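PDB 3HDQ: UDP-galactopyranose mutase from Deinococcus radiodurans, which probably catalyses the interconversion of UDP-galactopyranose and UDP-galactofuranose, using a bound FAD cofactor. Local coordinates for residues 105-109 / 311-315; 80-86 / 217-222. All blocks are in the same frame, centred on the assembly; numbering follows the deposited sequence.

Contact 1. Residues 105-109 / 311-315; sequences RPYQH and HITGQ. With GDU (galactose-uridine-5'-diphosphate), chain K.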
loop_
_atom_site.group_PDB
_atom_site.type_symbol
_atom_site.label_atom_id
_atom_site.label_comp_id
_atom_site.label_asym_id
_atom_site.label_seq_id
_atom_site.Cartn_x
_atom_site.Cartn_y
_atom_site.Cartn_z
ATOM N N ARG A 105 -4.912 14.503 12.720
ATOM C CA ARG A 105 -6.268 15.032 12.736
ATOM C C ARG A 105 -6.827 14.873 14.144
ATOM O O ARG A 105 -6.989 13.749 14.610
ATOM C CB ARG A 105 -7.163 14.258 11.774
ATOM C CG ARG A 105 -8.599 14.779 11.770
ATOM C CD ARG A 105 -9.640 13.664 11.639
ATOM N NE ARG A 105 -10.997 14.202 11.671
ATOM C CZ ARG A 105 -12.056 13.555 12.149
ATOM N NH1 ARG A 105 -11.931 12.332 12.649
ATOM N NH2 ARG A 105 -13.251 14.132 12.124
ATOM N N PRO A 106 -7.134 15.989 14.826
ATOM C CA PRO A 106 -7.683 15.877 16.181
ATOM C C PRO A 106 -9.014 15.137 16.179
ATOM O O PRO A 106 -9.879 15.412 15.346
ATOM C CB PRO A 106 -7.889 17.338 16.600
ATOM C CG PRO A 106 -6.965 18.119 15.716
ATOM C CD PRO A 106 -6.985 17.393 14.408
ATOM N N TYR A 107 -9.181 14.210 17.112
ATOM C CA TYR A 107 -10.383 13.394 17.157
ATOM C C TYR A 107 -10.546 12.750 18.528
ATOM O O TYR A 107 -9.632 12.117 19.047
ATOM C CB TYR A 107 -10.331 12.319 16.080
ATOM C CG TYR A 107 -11.452 11.301 16.130
ATOM C CD1 TYR A 107 -12.747 11.641 15.756
ATOM C CD2 TYR A 107 -11.205 9.989 16.520
ATOM C CE1 TYR A 107 -13.764 10.706 15.787
ATOM C CE2 TYR A 107 -12.210 9.045 16.548
ATOM C CZ TYR A 107 -13.491 9.403 16.178
ATOM O OH TYR A 107 -14.499 8.460 16.202
ATOM N N GLN A 108 -11.720 12.941 19.111
ATOM C CA GLN A 108 -12.061 12.319 20.373
ATOM C C GLN A 108 -13.241 11.386 20.111
ATOM O O GLN A 108 -14.363 11.837 19.875
ATOM C CB GLN A 108 -12.373 13.393 21.417
ATOM C CG GLN A 108 -11.254 14.407 21.589
ATOM C CD GLN A 108 -11.596 15.532 22.566
ATOM O OE1 GLN A 108 -12.710 16.062 22.553
ATOM N NE2 GLN A 108 -10.625 15.910 23.412
ATOM N N HIS A 109 -12.948 10.084 20.104
ATOM C CA HIS A 109 -13.891 9.011 19.769
ATOM C C HIS A 109 -15.052 8.968 20.761
ATOM O O HIS A 109 -14.864 9.159 21.954
ATOM C CB HIS A 109 -13.111 7.680 19.791
ATOM C CG HIS A 109 -13.860 6.484 19.274
ATOM N ND1 HIS A 109 -14.399 6.420 18.009
ATOM C CD2 HIS A 109 -14.078 5.266 19.834
ATOM C CE1 HIS A 109 -14.952 5.232 17.821
ATOM N NE2 HIS A 109 -14.764 4.509 18.913
ATOM N N HIS A 311 -16.183 8.774 10.430
ATOM C CA HIS A 311 -16.204 9.498 11.700
ATOM C C HIS A 311 -14.777 9.577 12.236
ATOM O O HIS A 311 -14.369 10.579 12.822
ATOM C CB HIS A 311 -17.078 8.786 12.747
ATOM C CG HIS A 311 -18.554 8.904 12.517
ATOM N ND1 HIS A 311 -19.290 9.995 12.928
ATOM C CD2 HIS A 311 -19.439 8.046 11.954
ATOM C CE1 HIS A 311 -20.561 9.812 12.614
ATOM N NE2 HIS A 311 -20.676 8.639 12.018
ATOM N N ILE A 312 -14.029 8.495 12.042
ATOM C CA ILE A 312 -12.713 8.355 12.652
ATOM C C ILE A 312 -11.616 9.020 11.817
ATOM O O ILE A 312 -10.725 9.669 12.356
ATOM C CB ILE A 312 -12.378 6.868 12.905
ATOM C CG1 ILE A 312 -13.446 6.231 13.812
ATOM C CG2 ILE A 312 -11.005 6.740 13.518
ATOM C CD1 ILE A 312 -13.672 4.708 13.589
ATOM N N THR A 313 -11.704 8.879 10.500
ATOM C CA THR A 313 -10.693 9.436 9.604
ATOM C C THR A 313 -10.962 10.890 9.226
ATOM O O THR A 313 -10.058 11.608 8.821
ATOM C CB THR A 313 -10.616 8.636 8.288
ATOM O OG1 THR A 313 -11.849 8.786 7.573
ATOM C CG2 THR A 313 -10.375 7.156 8.577
ATOM N N GLY A 314 -12.208 11.319 9.349
ATOM C CA GLY A 314 -12.588 12.624 8.838
ATOM C C GLY A 314 -12.652 12.685 7.312
ATOM O O GLY A 314 -12.869 13.745 6.754
ATOM N N GLN A 315 -12.458 11.557 6.627
ATOM C CA GLN A 315 -12.536 11.548 5.165
ATOM C C GLN A 315 -13.877 12.067 4.645
ATOM O O GLN A 315 -14.928 11.762 5.205
ATOM C CB GLN A 315 -12.300 10.140 4.601
ATOM C CG GLN A 315 -12.232 10.086 3.077
ATOM C CD GLN A 315 -12.145 8.674 2.526
ATOM O OE1 GLN A 315 -12.350 7.688 3.247
ATOM N NE2 GLN A 315 -11.839 8.567 1.233
HETATM N N1 GDU K . -17.212 -3.757 27.749
HETATM C C2 GDU K . -18.451 -3.926 27.788
HETATM N N3 GDU K . -19.475 -3.368 27.301
HETATM C C4 GDU K . -19.178 -2.314 26.520
HETATM C C5 GDU K . -17.749 -1.959 26.350
HETATM C C6 GDU K . -16.818 -2.708 26.972
HETATM O O2 GDU K . -18.803 -5.051 28.581
HETATM O O4 GDU K . -20.060 -1.683 25.942
HETATM C C1D GDU K . -16.257 -4.603 28.408
HETATM C C2D GDU K . -15.859 -5.933 27.724
HETATM O O2D GDU K . -15.435 -6.920 28.656
HETATM C C3D GDU K . -14.730 -5.459 26.832
HETATM C C4D GDU K . -13.977 -4.597 27.843
HETATM O O4D GDU K . -14.985 -3.968 28.640
HETATM O O3D GDU K . -13.970 -6.556 26.334
HETATM C C5D GDU K . -12.870 -3.715 27.286
HETATM O O5D GDU K . -13.559 -2.803 26.412
HETATM P PA GDU K . -12.877 -2.193 25.103
HETATM O O1A GDU K . -13.729 -1.066 24.628
HETATM O O2A GDU K . -11.554 -1.672 25.482
HETATM O O3A GDU K . -12.843 -3.275 23.940
HETATM P PB GDU K . -11.760 -3.255 22.786
HETATM O O1B GDU K . -12.143 -4.460 22.011
HETATM O O2B GDU K . -10.343 -3.427 23.188
HETATM O O3B GDU K . -11.907 -2.008 21.784
HETATM C "C1'" GDU K . -11.023 -1.402 20.821
HETATM C "C2'" GDU K . -10.099 -0.402 21.547
HETATM C "C3'" GDU K . -11.026 0.466 22.430
HETATM C "C4'" GDU K . -11.892 1.349 21.483
HETATM C "C5'" GDU K . -12.595 0.424 20.450
HETATM C "C6'" GDU K . -13.257 1.197 19.273
HETATM O "O2'" GDU K . -9.059 -1.075 22.281
HETATM O "O3'" GDU K . -10.215 1.246 23.338
HETATM O "O4'" GDU K . -11.018 2.297 20.835
HETATM O "O5'" GDU K . -11.854 -0.688 19.873
HETATM O "O6'" GDU K . -14.681 1.377 19.456
#
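R105, on an edge strand, and Y107, just past its end, meet the end of helix 309-313. R105 is t at chi1, and its CA-to-CB bond points toward the helix. The extended side chain brings the guanidinium to the helix C-terminus. R105 NH1 donates to H311 O at 3.0 Å and, more weakly, to I312 O at 2.9 Å. Both oxygens lie near the guanidinium plane, so one nitrogen serves two carbonyls of the last turn. G314 N lies over one face of the group. G314 leaves the helix with positive phi, and a CB here would clash with R105 NE. T313 is p at chi1, and its OG1 accepts from Q315 N at 3.0 Å. This is an ST turn, and it leads the chain out of the helix. The contact thus joins strand 104-106, an outer strand of the three-stranded antiparallel sheet, to the short helix that follows strand 305-308 of the mixed sheet. Y107 is also t at chi1. I312 CA sits over its ring face, 4.0 Å from the centroid, in a CH-pi contact. I312 points its CB away from 105-109, yet its m rotamer leaves CG1 3.4 Å from Y107 OH. H311 turns its ring away and bonds instead to the carbonyl of L290. Y107 OH and H109 ND1 share a hydrogen bond of 2.7 Å. The other ring nitrogen, H109 NE2, is hydrogen-bonded to O6' of the substrate's galactose at 3.2 Å. Y107 therefore holds the H109 ring from behind, on the side away from the sugar.

Contact 2. Residues 80-86 / 217-222; sequences HPYGPHI and MPLHGY. With FAD (flavin-adenine dinucleotide), chain L.
Segment 80-86 is a loop that opens with a type I turn, H80 to G83, closed by G83 N to H80 O at 3.2 Å. It then runs extended through P84-I86. Segment 217-222 leaves strand 214-218 by a second type I turn, P218 to G221, with G221 N to P218 O at 2.8 Å. G221 is the N-cap residue of helix 222-229. CA atoms lie 6.7 Å apart for I86-M217 and 9.1 Å for H80-Y222. M217 is m at all three chi angles, placing CE 3.2 Å from H85 O and SD 3.7 Å from I86 CA. Y222 (chi1 m) turns its edge to the H80 face, centroids 5.7 Å apart, planes at 80°. H80 (m) accepts H85 N at ND1, 2.9 Å. H85 ND1 donates to G83 O at 2.7 Å. This loop lines the flavin site: I86 N to FAD O4 and FAD N3 to I86 O are both 2.9 Å. Y222 OH donates to H85 O at 2.7 Å, so the buried carbonyl of H85 is given a hydrogen-bond donor.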
loop_
_atom_site.group_PDB
_atom_site.type_symbol
_atom_site.label_atom_id
_atom_site.label_comp_id
_atom_site.label_asym_id
_atom_site.label_seq_id
_atom_site.Cartn_x
_atom_site.Cartn_y
_atom_site.Cartn_z
ATOM N N HIS A 80 -10.065 0.440 8.194
ATOM C CA HIS A 80 -9.159 -0.421 8.962
ATOM C C HIS A 80 -9.607 -1.870 8.817
ATOM O O HIS A 80 -10.609 -2.280 9.410
ATOM C CB HIS A 80 -9.152 -0.033 10.442
ATOM C CG HIS A 80 -8.928 1.427 10.686
ATOM N ND1 HIS A 80 -9.005 1.993 11.941
ATOM C CD2 HIS A 80 -8.644 2.442 9.832
ATOM C CE1 HIS A 80 -8.769 3.290 11.853
ATOM N NE2 HIS A 80 -8.546 3.588 10.583
ATOM N N PRO A 81 -8.877 -2.653 8.021
ATOM C CA PRO A 81 -9.303 -4.041 7.788
ATOM C C PRO A 81 -9.493 -4.852 9.075
ATOM O O PRO A 81 -10.317 -5.766 9.060
ATOM C CB PRO A 81 -8.168 -4.634 6.939
ATOM C CG PRO A 81 -7.527 -3.432 6.279
ATOM C CD PRO A 81 -7.650 -2.305 7.285
ATOM N N TYR A 82 -8.774 -4.530 10.150
ATOM C CA TYR A 82 -8.854 -5.339 11.380
ATOM C C TYR A 82 -9.589 -4.662 12.533
ATOM O O TYR A 82 -9.239 -4.856 13.708
ATOM C CB TYR A 82 -7.460 -5.765 11.858
ATOM C CG TYR A 82 -6.620 -6.377 10.770
ATOM C CD1 TYR A 82 -5.676 -5.617 10.083
ATOM C CD2 TYR A 82 -6.769 -7.713 10.419
ATOM C CE1 TYR A 82 -4.912 -6.165 9.068
ATOM C CE2 TYR A 82 -5.997 -8.282 9.404
ATOM C CZ TYR A 82 -5.076 -7.495 8.727
ATOM O OH TYR A 82 -4.310 -8.042 7.719
ATOM N N GLY A 83 -10.606 -3.869 12.204
ATOM C CA GLY A 83 -11.393 -3.203 13.224
ATOM C C GLY A 83 -10.903 -1.798 13.506
ATOM O O GLY A 83 -9.765 -1.457 13.202
ATOM N N PRO A 84 -11.758 -0.977 14.113
ATOM C CA PRO A 84 -11.450 0.441 14.322
ATOM C C PRO A 84 -10.236 0.615 15.230
ATOM O O PRO A 84 -10.201 0.043 16.321
ATOM C CB PRO A 84 -12.696 0.957 15.035
ATOM C CG PRO A 84 -13.248 -0.246 15.750
ATOM C CD PRO A 84 -12.947 -1.416 14.867
ATOM N N HIS A 85 -9.250 1.384 14.782
ATOM C CA HIS A 85 -8.118 1.755 15.633
ATOM C C HIS A 85 -8.070 3.262 15.907
ATOM O O HIS A 85 -7.768 4.055 15.015
ATOM C CB HIS A 85 -6.813 1.269 15.012
ATOM C CG HIS A 85 -6.624 -0.210 15.128
ATOM N ND1 HIS A 85 -7.527 -1.116 14.613
ATOM C CD2 HIS A 85 -5.654 -0.942 15.725
ATOM C CE1 HIS A 85 -7.120 -2.342 14.886
ATOM N NE2 HIS A 85 -5.986 -2.263 15.556
ATOM N N ILE A 86 -8.396 3.646 17.140
ATOM C CA ILE A 86 -8.410 5.048 17.526
ATOM C C ILE A 86 -7.178 5.352 18.396
ATOM O O ILE A 86 -7.014 4.777 19.478
ATOM C CB ILE A 86 -9.721 5.430 18.288
ATOM C CG1 ILE A 86 -10.969 5.252 17.413
ATOM C CG2 ILE A 86 -9.668 6.873 18.750
ATOM C CD1 ILE A 86 -11.431 3.831 17.248
ATOM N N MET A 217 -5.857 11.253 15.165
ATOM C CA MET A 217 -5.641 10.201 14.194
ATOM C C MET A 217 -4.551 10.613 13.202
ATOM O O MET A 217 -4.449 11.781 12.837
ATOM C CB MET A 217 -6.951 9.883 13.454
ATOM C CG MET A 217 -8.018 9.215 14.316
ATOM S SD MET A 217 -7.599 7.537 14.850
ATOM C CE MET A 217 -7.329 6.732 13.270
ATOM N N PRO A 218 -3.705 9.654 12.793
ATOM C CA PRO A 218 -2.704 9.970 11.773
ATOM C C PRO A 218 -3.387 10.585 10.547
ATOM O O PRO A 218 -4.285 9.967 9.956
ATOM C CB PRO A 218 -2.093 8.606 11.451
ATOM C CG PRO A 218 -2.233 7.834 12.722
ATOM C CD PRO A 218 -3.538 8.295 13.340
ATOM N N LEU A 219 -2.970 11.798 10.189
ATOM C CA LEU A 219 -3.671 12.582 9.173
ATOM C C LEU A 219 -3.952 11.808 7.873
ATOM O O LEU A 219 -5.048 11.902 7.312
ATOM C CB LEU A 219 -2.945 13.897 8.888
ATOM C CG LEU A 219 -3.645 14.847 7.903
ATOM C CD1 LEU A 219 -4.990 15.288 8.447
ATOM C CD2 LEU A 219 -2.786 16.068 7.616
ATOM N N HIS A 220 -2.986 11.026 7.404
ATOM C CA HIS A 220 -3.221 10.232 6.200
ATOM C C HIS A 220 -3.277 8.737 6.465
ATOM O O HIS A 220 -3.054 7.920 5.565
ATOM C CB HIS A 220 -2.182 10.570 5.140
ATOM C CG HIS A 220 -2.049 12.041 4.894
ATOM N ND1 HIS A 220 -3.078 12.808 4.392
ATOM C CD2 HIS A 220 -1.011 12.889 5.094
ATOM C CE1 HIS A 220 -2.682 14.065 4.294
ATOM N NE2 HIS A 220 -1.429 14.134 4.705
ATOM N N GLY A 221 -3.581 8.385 7.712
ATOM C CA GLY A 221 -3.742 7.001 8.101
ATOM C C GLY A 221 -2.480 6.367 8.657
ATOM O O GLY A 221 -1.383 6.908 8.532
ATOM N N TYR A 222 -2.646 5.208 9.280
ATOM C CA TYR A 222 -1.547 4.476 9.892
ATOM C C TYR A 222 -0.500 4.002 8.891
ATOM O O TYR A 222 0.696 4.100 9.137
ATOM C CB TYR A 222 -2.103 3.260 10.650
ATOM C CG TYR A 222 -2.934 3.645 11.853
ATOM C CD1 TYR A 222 -4.321 3.672 11.788
ATOM C CD2 TYR A 222 -2.324 4.010 13.044
ATOM C CE1 TYR A 222 -5.073 4.037 12.888
ATOM C CE2 TYR A 222 -3.062 4.379 14.144
ATOM C CZ TYR A 222 -4.437 4.394 14.065
ATOM O OH TYR A 222 -5.169 4.766 15.171
HETATM P PA FAD L . 0.439 -6.757 16.043
HETATM O O1A FAD L . -0.230 -5.708 15.371
HETATM O O2A FAD L . -0.451 -7.826 16.237
HETATM O O5B FAD L . 1.606 -7.187 15.123
HETATM C C5B FAD L . 2.353 -8.333 15.282
HETATM C C4B FAD L . 2.720 -8.811 13.915
HETATM O O4B FAD L . 3.486 -9.957 14.002
HETATM C C3B FAD L . 1.466 -9.202 13.172
HETATM O O3B FAD L . 1.235 -8.417 12.051
HETATM C C2B FAD L . 1.704 -10.619 12.768
HETATM O O2B FAD L . 1.295 -10.801 11.467
HETATM C C1B FAD L . 3.186 -10.775 12.936
HETATM N N9A FAD L . 3.559 -12.172 13.135
HETATM C C8A FAD L . 3.116 -13.035 14.056
HETATM N N7A FAD L . 3.691 -14.199 13.889
HETATM C C5A FAD L . 4.513 -14.112 12.856
HETATM C C6A FAD L . 5.357 -15.004 12.233
HETATM N N6A FAD L . 5.586 -16.163 12.746
HETATM N N1A FAD L . 6.092 -14.620 11.168
HETATM C C2A FAD L . 5.988 -13.360 10.699
HETATM N N3A FAD L . 5.161 -12.487 11.310
HETATM C C4A FAD L . 4.426 -12.848 12.359
HETATM N N1 FAD L . -5.474 0.128 20.239
HETATM C C2 FAD L . -5.672 1.423 20.505
HETATM O O2 FAD L . -4.835 2.083 21.043
HETATM N N3 FAD L . -6.837 1.972 20.146
HETATM C C4 FAD L . -7.786 1.232 19.524
HETATM O O4 FAD L . -8.822 1.706 19.200
HETATM C C4X FAD L . -7.568 -0.074 19.280
HETATM N N5 FAD L . -8.528 -0.803 18.676
HETATM C C5X FAD L . -8.309 -2.110 18.428
HETATM C C6 FAD L . -9.288 -2.841 17.800
HETATM C C7 FAD L . -9.077 -4.166 17.540
HETATM C C7M FAD L . -10.119 -4.966 16.875
HETATM C C8 FAD L . -7.896 -4.755 17.888
HETATM C C8M FAD L . -7.722 -6.197 17.592
HETATM C C9 FAD L . -6.911 -4.015 18.511
HETATM C C9A FAD L . -7.112 -2.687 18.793
HETATM N N10 FAD L . -6.147 -1.936 19.400
HETATM C C10 FAD L . -6.396 -0.633 19.642
HETATM C "C1'" FAD L . -4.893 -2.541 19.914
HETATM C "C2'" FAD L . -3.774 -2.564 18.900
HETATM O "O2'" FAD L . -4.216 -3.358 17.858
HETATM C "C3'" FAD L . -2.482 -3.167 19.441
HETATM O "O3'" FAD L . -1.902 -2.466 20.450
HETATM C "C4'" FAD L . -1.390 -3.037 18.444
HETATM O "O4'" FAD L . -2.035 -3.051 17.208
HETATM C "C5'" FAD L . -0.440 -4.180 18.646
HETATM O "O5'" FAD L . 0.825 -3.998 18.127
HETATM P P FAD L . 1.781 -5.217 18.053
HETATM O O1P FAD L . 2.908 -4.875 17.278
HETATM O O2P FAD L . 2.190 -5.499 19.377
HETATM O O3P FAD L . 0.988 -6.425 17.467
#

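The two contacts meet at the antiparallel sheet. Strands 104-106 and 214-218 are neighbours in it, and R105 N lies 2.8 Å from M217 O, a probable hydrogen bond. M217 belongs to contact 2 but also packs on Y107 and I312 of contact 1. All the residues that touch in contact 2 are buried, and it lies nearer the centre of the chain. Contact 1 is only partly buried. Its charged arginine meets carbonyls at a helix end, whereas contact 2 joins a neutral tyrosine hydroxyl to a loop carbonyl among rings and a thioether. Each reaches a different ligand by hydrogen bonds, contact 1 the substrate and contact 2 the flavin. The side chains of H109 and I86 pack together, so the residue bonded to the sugar touches one bonded to the flavin.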